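Local coordinates for protein ribonucleoside-diphosphate reductase subunit beta (Bacillus halodurans C-125, PDB 2RCC) that probably provides the metal-binding small subunit of a class I ribonucleotide reductase, which makes deoxyribonucleotides from ribonucleotides for DNA synthesis, at residues T73-A77 / D271-G275. Where two conformers were deposited one is given. Residues are numbered along the deposited sequence.
Sequences TEQEA and DKIPG
Residues 73-77 form one turn near the start of a helix, with phi/psi close to -64/-43 and Ala77 N bonded to Thr73 O at 3.0 Å. Against this turn lies the irregular segment 271-275. Lys272 (-98/-6) gives way to the extended Ile273 (-115/121) and Pro274 (-54/136), and the chain then turns at Gly275 (91/-12), whose positive phi would press a beta carbon against the preceding carbonyl oxygen. The CA atoms of Thr73 and Lys272 are 6.8 Å apart, those of Glu74 and Ile273 6.4 Å.

Apolar contact dominates. Ile273, with chi1 and chi2 both m, extends its CD1 to the helix, where it meets Thr73 CG2 at 3.8 Å, Glu74 CA at 3.9 Å and Ala77 CB at 4.0 Å. Thr73 and Ala77, one turn apart, both point toward the loop; the small alanine lets the isoleucine come close, and the threonine (chi1 m) offers its methyl, CG2 also lying 3.5 Å from Lys272 CB. The lysine's charged end leads away, as suits an exposed position.

The polar link is indirect, with no direct hydrogen bond between the segments. Glu74 (chi1 m, chi2 t) is long enough to bring OE2 to 3.6 Å from Pro274 CD, and a water donates to Glu74 OE2 (3.0 Å) and Pro274 O (2.8 Å); proline, lacking an N-H, still offers this carbonyl. Glu74 OE1 accepts a hydrogen bond from Thr71 N, just before the helix.

Within this helical, ferritin-like fold, the contact fastens the loop between helices 244-268 and 278-295 onto helix 72-87, while Phe196 of helix 191-202 packs on both Ala77 and Ile273.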
loop_
_atom_site.group_PDB
_atom_site.type_symbol
_atom_site.label_atom_id
_atom_site.label_comp_id
_atom_site.label_asym_id
_atom_site.label_seq_id
_atom_site.Cartn_x
_atom_site.Cartn_y
_atom_site.Cartn_z
ATOM N N THR A 73 8.592 36.634 9.980
ATOM C CA THR A 73 9.568 35.569 9.882
ATOM C C THR A 73 8.913 34.200 10.127
ATOM O O THR A 73 9.250 33.240 9.453
ATOM C CB THR A 73 10.762 35.835 10.807
ATOM O OG1 THR A 73 11.234 37.175 10.586
ATOM C CG2 THR A 73 11.862 34.858 10.522
ATOM N N GLU A 74 7.959 34.130 11.071
ATOM C CA GLU A 74 7.221 32.872 11.338
ATOM C C GLU A 74 6.374 32.438 10.127
ATOM O O GLU A 74 6.392 31.285 9.741
ATOM C CB GLU A 74 6.327 33.011 12.577
ATOM C CG GLU A 74 7.106 33.060 13.870
ATOM C CD GLU A 74 6.306 33.517 15.084
ATOM O OE1 GLU A 74 5.150 34.037 14.981
ATOM O OE2 GLU A 74 6.873 33.357 16.176
ATOM N N GLN A 75 5.676 33.386 9.507
ATOM C CA GLN A 75 4.859 33.105 8.306
ATOM C C GLN A 75 5.718 32.637 7.151
ATOM O O GLN A 75 5.388 31.655 6.475
ATOM C CB GLN A 75 4.077 34.339 7.885
ATOM C CG GLN A 75 3.030 34.815 8.869
ATOM C CD GLN A 75 2.299 36.063 8.367
ATOM O OE1 GLN A 75 2.042 36.187 7.183
ATOM N NE2 GLN A 75 1.965 36.961 9.252
ATOM N N GLU A 76 6.841 33.307 6.941
ATOM C CA GLU A 76 7.780 32.901 5.894
ATOM C C GLU A 76 8.393 31.522 6.109
ATOM O O GLU A 76 8.457 30.736 5.163
ATOM C CB GLU A 76 8.873 33.967 5.676
ATOM C CG GLU A 76 8.386 35.242 5.011
ATOM C CD GLU A 76 7.834 35.007 3.600
ATOM O OE1 GLU A 76 8.453 34.217 2.835
ATOM O OE2 GLU A 76 6.777 35.611 3.272
ATOM N N ALA A 77 8.835 31.227 7.326
ATOM C CA ALA A 77 9.389 29.913 7.666
ATOM C C ALA A 77 8.350 28.828 7.459
ATOM O O ALA A 77 8.653 27.796 6.906
ATOM C CB ALA A 77 9.923 29.877 9.123
ATOM N N ASP A 271 18.494 31.524 13.716
ATOM C CA ASP A 271 18.208 32.214 14.979
ATOM C C ASP A 271 17.040 33.212 14.828
ATOM O O ASP A 271 16.945 34.156 15.579
ATOM C CB ASP A 271 19.496 32.916 15.487
ATOM C CG ASP A 271 19.997 34.034 14.558
ATOM O OD1 ASP A 271 19.485 34.187 13.430
ATOM O OD2 ASP A 271 20.937 34.752 14.953
ATOM N N LYS A 272 16.146 32.991 13.871
ATOM C CA LYS A 272 15.095 33.958 13.533
ATOM C C LYS A 272 13.718 33.710 14.159
ATOM O O LYS A 272 12.816 34.564 14.037
ATOM C CB LYS A 272 14.907 33.975 12.013
ATOM C CG LYS A 272 16.107 34.497 11.185
ATOM C CD LYS A 272 16.110 36.016 11.120
ATOM C CE LYS A 272 17.398 36.630 10.510
ATOM N NZ LYS A 272 17.650 36.155 9.125
ATOM N N ILE A 273 13.550 32.586 14.842
ATOM C CA ILE A 273 12.219 32.197 15.321
ATOM C C ILE A 273 12.160 32.191 16.828
ATOM O O ILE A 273 12.898 31.448 17.460
ATOM C CB ILE A 273 11.829 30.804 14.789
ATOM C CG1 ILE A 273 11.831 30.799 13.242
ATOM C CG2 ILE A 273 10.457 30.378 15.347
ATOM C CD1 ILE A 273 10.772 31.798 12.582
ATOM N N PRO A 274 11.263 32.990 17.405
ATOM C CA PRO A 274 11.110 32.990 18.839
ATOM C C PRO A 274 10.861 31.574 19.393
ATOM O O PRO A 274 10.114 30.799 18.818
ATOM C CB PRO A 274 9.860 33.873 19.055
ATOM C CG PRO A 274 9.868 34.809 17.861
ATOM C CD PRO A 274 10.330 33.947 16.750
ATOM N N GLY A 275 11.528 31.228 20.466
ATOM C CA GLY A 275 11.336 29.917 21.047
ATOM C C GLY A 275 12.258 28.824 20.562
ATOM O O GLY A 275 12.279 27.791 21.204
HETATM O O HOH W 1 7.701 30.760 17.336
#